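Side-chain contacts in probable N-glycosylase/DNA lyase (Thermotoga maritima, PDB 3N0U), which is probably a DNA glycosylase and lyase of the helix-hairpin-helix superfamily, folded mainly from alpha-helices: residues E85-K90 with F105-R110; L163-R168 with L207-L212; G170-I175 with E188-K193. All blocks are in the same frame, centred on the assembly; numbering follows the deposited sequence.

Contact 1. Residues E85-K90 with F105-R110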
loop_
_atom_site.group_PDB
_atom_site.type_symbol
_atom_site.label_atom_id
_atom_site.label_comp_id
_atom_site.label_asym_id
_atom_site.label_seq_id
_atom_site.Cartn_x
_atom_site.Cartn_y
_atom_site.Cartn_z
ATOM N N GLU A 85 -23.613 -0.654 -9.755
ATOM C CA GLU A 85 -24.586 -0.533 -8.663
ATOM C C GLU A 85 -24.447 -1.688 -7.673
ATOM O O GLU A 85 -24.516 -1.480 -6.449
ATOM C CB GLU A 85 -26.023 -0.464 -9.196
ATOM C CG GLU A 85 -27.095 -0.374 -8.089
ATOM C CD GLU A 85 -28.528 -0.245 -8.627
ATOM O OE1 GLU A 85 -28.910 -1.006 -9.548
ATOM O OE2 GLU A 85 -29.281 0.619 -8.115
ATOM N N GLU A 86 -24.220 -2.896 -8.184
ATOM C CA GLU A 86 -24.068 -4.047 -7.312
ATOM C C GLU A 86 -22.748 -3.997 -6.537
ATOM O O GLU A 86 -22.679 -4.427 -5.384
ATOM C CB GLU A 86 -24.155 -5.353 -8.113
ATOM C CG GLU A 86 -25.596 -5.830 -8.393
ATOM C CD GLU A 86 -26.305 -5.037 -9.482
ATOM O OE1 GLU A 86 -25.625 -4.311 -10.242
ATOM O OE2 GLU A 86 -27.549 -5.152 -9.586
ATOM N N LEU A 87 -21.692 -3.523 -7.171
ATOM C CA LEU A 87 -20.425 -3.366 -6.473
ATOM C C LEU A 87 -20.555 -2.324 -5.367
ATOM O O LEU A 87 -20.093 -2.531 -4.252
ATOM C CB LEU A 87 -19.327 -2.971 -7.457
ATOM C CG LEU A 87 -17.940 -2.765 -6.844
ATOM C CD1 LEU A 87 -17.528 -4.016 -6.075
ATOM C CD2 LEU A 87 -16.941 -2.417 -7.927
ATOM N N ALA A 88 -21.197 -1.201 -5.659
ATOM C CA ALA A 88 -21.387 -0.179 -4.628
ATOM C C ALA A 88 -22.186 -0.749 -3.462
ATOM O O ALA A 88 -21.907 -0.447 -2.291
ATOM C CB ALA A 88 -22.075 1.044 -5.201
ATOM N N GLU A 89 -23.193 -1.567 -3.763
ATOM C CA GLU A 89 -23.999 -2.131 -2.687
ATOM C C GLU A 89 -23.155 -3.055 -1.801
ATOM O O GLU A 89 -23.276 -3.031 -0.575
ATOM C CB GLU A 89 -25.221 -2.862 -3.235
ATOM C CG GLU A 89 -26.059 -3.538 -2.159
ATOM C CD GLU A 89 -26.551 -2.573 -1.082
ATOM O OE1 GLU A 89 -26.823 -1.395 -1.395
ATOM O OE2 GLU A 89 -26.674 -3.005 0.087
ATOM N N LYS A 90 -22.294 -3.876 -2.403
ATOM C CA LYS A 90 -21.454 -4.758 -1.598
ATOM C C LYS A 90 -20.435 -3.959 -0.778
ATOM O O LYS A 90 -20.133 -4.321 0.357
ATOM C CB LYS A 90 -20.737 -5.791 -2.461
ATOM C CG LYS A 90 -21.670 -6.842 -3.075
ATOM C CD LYS A 90 -20.906 -8.077 -3.475
ATOM C CE LYS A 90 -21.843 -9.233 -3.870
ATOM N NZ LYS A 90 -21.099 -10.514 -3.780
ATOM N N PHE A 105 -14.445 4.115 -9.213
ATOM C CA PHE A 105 -13.015 3.994 -9.477
ATOM C C PHE A 105 -12.657 2.596 -9.957
ATOM O O PHE A 105 -11.944 2.436 -10.946
ATOM C CB PHE A 105 -12.177 4.282 -8.226
ATOM C CG PHE A 105 -12.230 5.699 -7.743
ATOM C CD1 PHE A 105 -12.582 6.742 -8.573
ATOM C CD2 PHE A 105 -11.917 5.977 -6.425
ATOM C CE1 PHE A 105 -12.619 8.042 -8.092
ATOM C CE2 PHE A 105 -11.930 7.263 -5.944
ATOM C CZ PHE A 105 -12.290 8.301 -6.774
ATOM N N ILE A 106 -13.146 1.587 -9.246
ATOM C CA ILE A 106 -12.801 0.193 -9.544
ATOM C C ILE A 106 -13.321 -0.178 -10.941
ATOM O O ILE A 106 -12.597 -0.792 -11.760
ATOM C CB ILE A 106 -13.316 -0.755 -8.441
ATOM C CG1 ILE A 106 -12.493 -0.519 -7.177
ATOM C CG2 ILE A 106 -13.215 -2.219 -8.857
ATOM C CD1 ILE A 106 -13.143 -1.047 -5.905
ATOM N N VAL A 107 -14.570 0.162 -11.221
ATOM C CA VAL A 107 -15.141 -0.157 -12.520
ATOM C C VAL A 107 -14.302 0.498 -13.634
ATOM O O VAL A 107 -13.976 -0.138 -14.658
ATOM C CB VAL A 107 -16.613 0.274 -12.615
ATOM C CG1 VAL A 107 -17.110 0.116 -14.037
ATOM C CG2 VAL A 107 -17.473 -0.579 -11.696
ATOM N N GLU A 108 -13.943 1.766 -13.444
ATOM C CA GLU A 108 -13.154 2.488 -14.444
ATOM C C GLU A 108 -11.795 1.836 -14.650
ATOM O O GLU A 108 -11.271 1.791 -15.764
ATOM C CB GLU A 108 -12.965 3.949 -14.043
ATOM C CG GLU A 108 -14.215 4.783 -14.059
ATOM C CD GLU A 108 -13.965 6.197 -13.531
ATOM O OE1 GLU A 108 -13.851 6.374 -12.293
ATOM O OE2 GLU A 108 -13.857 7.128 -14.358
ATOM N N ASN A 109 -11.225 1.318 -13.574
ATOM C CA ASN A 109 -9.892 0.730 -13.634
ATOM C C ASN A 109 -9.850 -0.585 -14.394
ATOM O O ASN A 109 -8.769 -1.113 -14.670
ATOM C CB ASN A 109 -9.350 0.532 -12.221
ATOM C CG ASN A 109 -8.917 1.811 -11.605
ATOM O OD1 ASN A 109 -8.708 2.790 -12.300
ATOM N ND2 ASN A 109 -8.782 1.825 -10.292
ATOM N N ARG A 110 -11.012 -1.138 -14.717
ATOM C CA ARG A 110 -11.026 -2.398 -15.446
ATOM C C ARG A 110 -10.339 -2.249 -16.803
ATOM O O ARG A 110 -9.913 -3.232 -17.408
ATOM C CB ARG A 110 -12.452 -2.952 -15.566
ATOM C CG ARG A 110 -13.015 -3.332 -14.225
ATOM C CD ARG A 110 -14.488 -3.644 -14.291
ATOM N NE ARG A 110 -15.011 -3.994 -12.977
ATOM C CZ ARG A 110 -16.296 -4.129 -12.685
ATOM N NH1 ARG A 110 -17.228 -3.913 -13.611
ATOM N NH2 ARG A 110 -16.648 -4.491 -11.450
#
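NH2 of Arg-110 touches CD2 of Leu-87 at 4.1 Å while two backbone carbonyls grip it, those of Phe-79 and Leu-82 in the chain leading into helix 84-93. The methyl meets the guanidinium obliquely. Within segment 105-110, CG2 of Val-107 lies 3.7 Å above the guanidinium plane of Arg-110, offset toward its rim, so a charged group made for polar partners at its nitrogens also has apolar neighbours. The Arg-110 chain, extended from CG to NE, brings that head back toward the other helix.

Leu-87 carries its side of the contact alone. With CG anti to the backbone N (chi1 180°), CD2 meets CG2 of Ile-106 at 3.8 Å, the two side chains crossing at about a right angle, and reaches CG2 of Val-107 at 4.2 Å. Leucine suits the place because its apolar arm carries a methyl far enough from the helix to lie among Ile-106, Val-107 and Arg-110. Leu-87 also packs on Ile-75 and Ala-103, and Ile-106 on Phe-51, Ser-55 and Leu-59 of helix 47-59.

No hydrogen bond joins the two segments directly. The carbonyl bonds fix the guanidinium at the chain before helix 84-93, while the methyl contacts between the helices are nondirectional.

Contact 2. Residues L163-R168 with L207-L212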
loop_
_atom_site.group_PDB
_atom_site.type_symbol
_atom_site.label_atom_id
_atom_site.label_comp_id
_atom_site.label_asym_id
_atom_site.label_seq_id
_atom_site.Cartn_x
_atom_site.Cartn_y
_atom_site.Cartn_z
ATOM N N LEU A 163 3.852 9.170 8.037
ATOM C CA LEU A 163 4.229 10.586 8.017
ATOM C C LEU A 163 4.258 11.169 9.425
ATOM O O LEU A 163 5.129 11.970 9.753
ATOM C CB LEU A 163 3.287 11.393 7.135
ATOM C CG LEU A 163 3.405 11.062 5.648
ATOM C CD1 LEU A 163 2.264 11.683 4.871
ATOM C CD2 LEU A 163 4.752 11.512 5.077
ATOM N N ARG A 164 3.326 10.754 10.275
ATOM C CA ARG A 164 3.323 11.248 11.640
ATOM C C ARG A 164 4.526 10.734 12.414
ATOM O O ARG A 164 5.063 11.458 13.245
ATOM C CB ARG A 164 2.008 10.925 12.350
ATOM C CG ARG A 164 0.845 11.834 11.894
ATOM C CD ARG A 164 -0.409 11.638 12.739
ATOM N NE ARG A 164 -0.674 10.218 12.951
ATOM C CZ ARG A 164 -1.605 9.516 12.312
ATOM N NH1 ARG A 164 -2.404 10.105 11.423
ATOM N NH2 ARG A 164 -1.745 8.221 12.575
ATOM N N LEU A 165 4.959 9.503 12.140
ATOM C CA LEU A 165 6.182 8.980 12.752
ATOM C C LEU A 165 7.399 9.779 12.308
ATOM O O LEU A 165 8.295 10.059 13.099
ATOM C CB LEU A 165 6.421 7.515 12.385
ATOM C CG LEU A 165 5.897 6.441 13.315
ATOM C CD1 LEU A 165 6.337 5.102 12.761
ATOM C CD2 LEU A 165 6.400 6.627 14.737
ATOM N N MET A 166 7.446 10.113 11.026
ATOM C CA MET A 166 8.571 10.858 10.494
ATOM C C MET A 166 8.616 12.257 11.088
ATOM O O MET A 166 9.679 12.767 11.377
ATOM C CB MET A 166 8.491 10.931 8.977
ATOM C CG MET A 166 8.668 9.580 8.292
ATOM S SD MET A 166 8.609 9.744 6.490
ATOM C CE MET A 166 10.252 10.403 6.192
ATOM N N LYS A 167 7.460 12.881 11.273
ATOM C CA LYS A 167 7.421 14.223 11.835
ATOM C C LYS A 167 7.810 14.195 13.315
ATOM O O LYS A 167 8.572 15.026 13.774
ATOM C CB LYS A 167 6.031 14.856 11.639
ATOM C CG LYS A 167 5.904 16.273 12.198
ATOM C CD LYS A 167 4.567 16.903 11.821
ATOM C CE LYS A 167 4.502 18.371 12.218
ATOM N NZ LYS A 167 4.675 18.563 13.682
ATOM N N ARG A 168 7.298 13.220 14.051
ATOM C CA ARG A 168 7.554 13.110 15.482
ATOM C C ARG A 168 9.038 12.891 15.768
ATOM O O ARG A 168 9.530 13.246 16.833
ATOM C CB ARG A 168 6.738 11.950 16.050
ATOM C CG ARG A 168 6.975 11.620 17.517
ATOM C CD ARG A 168 6.307 10.282 17.879
ATOM N NE ARG A 168 5.185 9.967 16.988
ATOM C CZ ARG A 168 4.661 8.754 16.825
ATOM N NH1 ARG A 168 5.151 7.714 17.493
ATOM N NH2 ARG A 168 3.644 8.579 15.986
ATOM N N LEU A 207 6.446 -2.519 7.037
ATOM C CA LEU A 207 5.734 -3.454 7.914
ATOM C C LEU A 207 6.263 -3.422 9.335
ATOM O O LEU A 207 5.495 -3.569 10.276
ATOM C CB LEU A 207 5.768 -4.864 7.362
ATOM C CG LEU A 207 5.078 -5.008 6.010
ATOM C CD1 LEU A 207 5.197 -6.452 5.571
ATOM C CD2 LEU A 207 3.609 -4.584 6.088
ATOM N N TYR A 208 7.563 -3.214 9.501
ATOM C CA TYR A 208 8.098 -3.037 10.846
ATOM C C TYR A 208 7.524 -1.756 11.469
ATOM O O TYR A 208 7.161 -1.751 12.641
ATOM C CB TYR A 208 9.633 -3.026 10.829
ATOM C CG TYR A 208 10.243 -4.385 10.590
ATOM C CD1 TYR A 208 10.371 -5.302 11.617
ATOM C CD2 TYR A 208 10.718 -4.745 9.336
ATOM C CE1 TYR A 208 10.943 -6.546 11.399
ATOM C CE2 TYR A 208 11.279 -5.988 9.108
ATOM C CZ TYR A 208 11.397 -6.875 10.153
ATOM O OH TYR A 208 11.933 -8.113 9.961
ATOM N N LEU A 209 7.446 -0.677 10.695
ATOM C CA LEU A 209 6.891 0.587 11.189
ATOM C C LEU A 209 5.453 0.392 11.657
ATOM O O LEU A 209 5.028 0.921 12.690
ATOM C CB LEU A 209 6.936 1.658 10.105
ATOM C CG LEU A 209 8.318 2.213 9.750
ATOM C CD1 LEU A 209 8.186 3.197 8.603
ATOM C CD2 LEU A 209 8.981 2.885 10.940
ATOM N N TRP A 210 4.679 -0.370 10.897
ATOM C CA TRP A 210 3.280 -0.563 11.280
ATOM C C TRP A 210 3.101 -1.477 12.484
ATOM O O TRP A 210 2.119 -1.346 13.218
ATOM C CB TRP A 210 2.447 -1.060 10.099
ATOM C CG TRP A 210 1.789 0.060 9.366
ATOM C CD1 TRP A 210 2.199 0.655 8.213
ATOM C CD2 TRP A 210 0.599 0.733 9.766
ATOM N NE1 TRP A 210 1.329 1.656 7.863
ATOM C CE2 TRP A 210 0.332 1.719 8.801
ATOM C CE3 TRP A 210 -0.275 0.588 10.846
ATOM C CZ2 TRP A 210 -0.767 2.564 8.887
ATOM C CZ3 TRP A 210 -1.373 1.422 10.928
ATOM C CH2 TRP A 210 -1.609 2.400 9.956
ATOM N N TYR A 211 4.051 -2.379 12.706
ATOM C CA TYR A 211 4.019 -3.254 13.877
ATOM C C TYR A 211 4.022 -2.433 15.169
ATOM O O TYR A 211 3.439 -2.828 16.165
ATOM C CB TYR A 211 5.190 -4.250 13.849
ATOM C CG TYR A 211 5.159 -5.237 14.985
ATOM C CD1 TYR A 211 4.453 -6.411 14.870
ATOM C CD2 TYR A 211 5.782 -4.961 16.204
ATOM C CE1 TYR A 211 4.394 -7.313 15.915
ATOM C CE2 TYR A 211 5.734 -5.855 17.234
ATOM C CZ TYR A 211 5.017 -7.023 17.098
ATOM O OH TYR A 211 4.934 -7.920 18.130
ATOM N N LEU A 212 4.643 -1.272 15.126
ATOM C CA LEU A 212 4.743 -0.431 16.325
ATOM C C LEU A 212 3.401 -0.055 16.934
ATOM O O LEU A 212 3.318 0.156 18.133
ATOM C CB LEU A 212 5.506 0.859 16.018
ATOM C CG LEU A 212 6.955 0.711 15.580
ATOM C CD1 LEU A 212 7.537 2.115 15.274
ATOM C CD2 LEU A 212 7.758 0.018 16.629
#
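Leu-165 projects one methyl, CD1, toward two leucines spaced three residues apart on the facing helix. It crosses both Leu-209 and Leu-212 obliquely. CD1 of Leu-165 lies 3.9 Å from CD2 of Leu-209 and 4.1 Å from CD1 of Leu-212, so a single methyl is shared by two neighbours that a helix places on the same face.

The two receiving leucines have the same build. In each, CG stands anti to the carbonyl carbon and beside the backbone N (chi1 -71° in Leu-209 and -62° in Leu-212), which gives them similar side-chain directions from successive turns. Leu-165 is less regular: its chi1 of -93° is some 30° from a staggered value, a modest torsional cost.

The second methyl of Leu-165 has a different neighbour. CD2 lies 3.0 Å above the guanidinium plane of Arg-168, offset toward the rim, so the arginine one turn further along lays its flat head beside the leucine. Leucine fits this place because its two branches can serve two surroundings, an apolar partner helix and the face of a charged group.

The backbones come closest at Leu-165 and Leu-209, whose CA atoms are 8.6 Å apart, and the side chains bridge that separation. A polar link lies near by, where NE2 of His-161 is hydrogen-bonded to the carbonyl oxygen of Leu-209 and its ring meets that of Trp-210.

Helix 160-168 is thus held between two others. Leu-165 faces helix 202-214, whereas Met-166 packs on Val-187, Ile-190 and Leu-191 of helix 181-198; from the far side of helix 202-214, Tyr-208 and Tyr-211 rest on the long helix 13-44.

Contact 3. Residues G170-I175 with E188-K193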
loop_
_atom_site.group_PDB
_atom_site.type_symbol
_atom_site.label_atom_id
_atom_site.label_comp_id
_atom_site.label_asym_id
_atom_site.label_seq_id
_atom_site.Cartn_x
_atom_site.Cartn_y
_atom_site.Cartn_z
ATOM N N GLY A 170 11.522 14.040 13.778
ATOM C CA GLY A 170 12.295 15.112 13.188
ATOM C C GLY A 170 12.767 14.877 11.768
ATOM O O GLY A 170 13.599 15.629 11.280
ATOM N N LEU A 171 12.247 13.851 11.099
ATOM C CA LEU A 171 12.681 13.543 9.741
ATOM C C LEU A 171 12.072 14.498 8.719
ATOM O O LEU A 171 12.668 14.789 7.685
ATOM C CB LEU A 171 12.320 12.103 9.381
ATOM C CG LEU A 171 13.017 11.051 10.234
ATOM C CD1 LEU A 171 12.527 9.677 9.863
ATOM C CD2 LEU A 171 14.522 11.143 10.058
ATOM N N ILE A 172 10.868 14.967 9.006
ATOM C CA ILE A 172 10.233 15.975 8.175
ATOM C C ILE A 172 9.664 17.017 9.111
ATOM O O ILE A 172 9.482 16.754 10.299
ATOM C CB ILE A 172 9.121 15.387 7.258
ATOM C CG1 ILE A 172 8.014 14.746 8.097
ATOM C CG2 ILE A 172 9.712 14.379 6.278
ATOM C CD1 ILE A 172 6.886 14.081 7.277
ATOM N N GLN A 173 9.412 18.209 8.587
ATOM C CA GLN A 173 8.972 19.319 9.421
ATOM C C GLN A 173 7.457 19.443 9.430
ATOM O O GLN A 173 6.873 19.879 10.420
ATOM C CB GLN A 173 9.611 20.628 8.946
ATOM C CG GLN A 173 10.995 20.889 9.535
ATOM C CD GLN A 173 11.968 19.749 9.279
ATOM O OE1 GLN A 173 12.362 19.498 8.137
ATOM N NE2 GLN A 173 12.356 19.049 10.343
ATOM N N GLU A 174 6.825 19.050 8.330
ATOM C CA GLU A 174 5.376 19.139 8.207
ATOM C C GLU A 174 4.822 17.925 7.472
ATOM O O GLU A 174 5.503 17.333 6.633
ATOM C CB GLU A 174 4.993 20.409 7.449
ATOM C CG GLU A 174 5.525 20.459 6.019
ATOM C CD GLU A 174 5.322 21.817 5.367
ATOM O OE1 GLU A 174 4.156 22.175 5.092
ATOM O OE2 GLU A 174 6.324 22.529 5.136
ATOM N N ILE A 175 3.584 17.560 7.786
ATOM C CA ILE A 175 2.929 16.447 7.117
ATOM C C ILE A 175 2.189 16.945 5.885
ATOM O O ILE A 175 1.238 17.728 5.998
ATOM C CB ILE A 175 1.951 15.736 8.053
ATOM C CG1 ILE A 175 2.720 15.055 9.190
ATOM C CG2 ILE A 175 1.147 14.695 7.286
ATOM C CD1 ILE A 175 1.890 14.803 10.419
ATOM N N GLU A 188 10.167 10.071 0.432
ATOM C CA GLU A 188 10.482 8.659 0.310
ATOM C C GLU A 188 11.983 8.410 0.473
ATOM O O GLU A 188 12.386 7.435 1.112
ATOM C CB GLU A 188 9.991 8.132 -1.032
ATOM C CG GLU A 188 10.471 6.730 -1.399
ATOM C CD GLU A 188 9.855 6.266 -2.713
ATOM O OE1 GLU A 188 10.208 6.827 -3.788
ATOM O OE2 GLU A 188 8.986 5.353 -2.672
ATOM N N GLU A 189 12.814 9.287 -0.082
ATOM C CA GLU A 189 14.257 9.090 -0.010
ATOM C C GLU A 189 14.748 9.288 1.426
ATOM O O GLU A 189 15.669 8.607 1.866
ATOM C CB GLU A 189 14.986 10.022 -0.989
ATOM C CG GLU A 189 16.504 10.020 -0.857
ATOM C CD GLU A 189 17.151 8.670 -1.177
ATOM O OE1 GLU A 189 16.509 7.804 -1.812
ATOM O OE2 GLU A 189 18.322 8.471 -0.796
ATOM N N ILE A 190 14.149 10.229 2.154
ATOM C CA ILE A 190 14.448 10.384 3.574
ATOM C C ILE A 190 14.189 9.075 4.330
ATOM O O ILE A 190 15.017 8.605 5.109
ATOM C CB ILE A 190 13.588 11.492 4.194
ATOM C CG1 ILE A 190 14.004 12.851 3.630
ATOM C CG2 ILE A 190 13.704 11.482 5.692
ATOM C CD1 ILE A 190 13.172 14.030 4.152
ATOM N N LEU A 191 13.027 8.481 4.100
ATOM C CA LEU A 191 12.683 7.243 4.772
ATOM C C LEU A 191 13.543 6.083 4.284
ATOM O O LEU A 191 13.757 5.134 5.032
ATOM C CB LEU A 191 11.200 6.909 4.575
ATOM C CG LEU A 191 10.611 5.897 5.565
ATOM C CD1 LEU A 191 10.702 6.399 6.974
ATOM C CD2 LEU A 191 9.150 5.601 5.226
ATOM N N ARG A 192 14.012 6.143 3.037
ATOM C CA ARG A 192 14.845 5.068 2.513
ATOM C C ARG A 192 16.136 5.021 3.292
ATOM O O ARG A 192 16.648 3.952 3.588
ATOM C CB ARG A 192 15.158 5.230 1.024
ATOM C CG ARG A 192 15.842 3.998 0.434
ATOM C CD ARG A 192 16.581 4.271 -0.886
ATOM N NE ARG A 192 17.649 5.267 -0.736
ATOM C CZ ARG A 192 18.805 5.067 -0.105
ATOM N NH1 ARG A 192 19.078 3.896 0.460
ATOM N NH2 ARG A 192 19.696 6.050 -0.032
ATOM N N LYS A 193 16.677 6.187 3.611
ATOM C CA LYS A 193 17.924 6.217 4.357
ATOM C C LYS A 193 17.728 5.644 5.761
ATOM O O LYS A 193 18.630 5.017 6.296
ATOM C CB LYS A 193 18.510 7.629 4.406
ATOM C CG LYS A 193 19.000 8.135 3.046
ATOM C CD LYS A 193 19.435 9.598 3.134
ATOM C CE LYS A 193 20.317 10.011 1.953
ATOM N NZ LYS A 193 19.560 10.624 0.828
#
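Next to Ile-190, the residue that meets Leu-171 and Ile-172, the guanidinium of Arg-192 turns its edge to Glu-189, with OE1 in its plane, but the carboxylate is tilted. NE reaches OE1 of Glu-189 at 3.0 Å (N-H...O 159°) and NH2 reaches OE2 at 2.9 Å, a side-on grip. Both oxygens are met on their syn sides, NE standing 30° out of the carboxylate plane. Lys-193 NZ takes the anti lone pair of Glu-189 OE2 at 3.0 Å, so two cations hold one carboxylate and restrict its rotation.

The contact itself has no hydrogen bond and is mostly methyl packing. CD1 of Ile-190 lies 3.6 Å from the carbonyl O of Leu-171 and 4.1 Å from CG2 of Ile-172, while its CG2 lies 4.0 Å from CB of Leu-171. With chi1 -68°, CG1 is anti to the carbonyl carbon and CG2 anti to the backbone N, and this beta-branched residue touches two successive loop residues at once.

Gly-170, the C-prime residue of the Schellman motif that ends helix 160-168, turns the chain with its positive phi. Leu-171 and Ile-172 then rest on helix 181-198, also touching Val-194 and Val-187, while Ile-175 packs back on helix 160-168. Met-166 of that helix meets Ile-190 as well, and Leu-191 extends the core to Val-162 and to Phe-205 of helix 202-214.

In the fold
From the N terminus, contact 1 comes first, closing the short loop between helices 84-93 and 99-109. The chain then passes the sodium ion bound by Val-132, Ala-135 and Ile-138, between helices 124-134 and 140-148, consistent with the hairpin of the superfamily. Contact 2 opens on helix 160-168 and closes only at helix 202-214; contact 3 opens and closes within that interval, folding the intervening loop onto helix 181-198. Contacts 2 and 3 adjoin, with a probable hydrogen bond from Leu-171 N to Met-166 O, and knit three successive helices together. Contact 1 lies on the opposite side of the chain's centre, about 32 Å from contact 2, centre to centre.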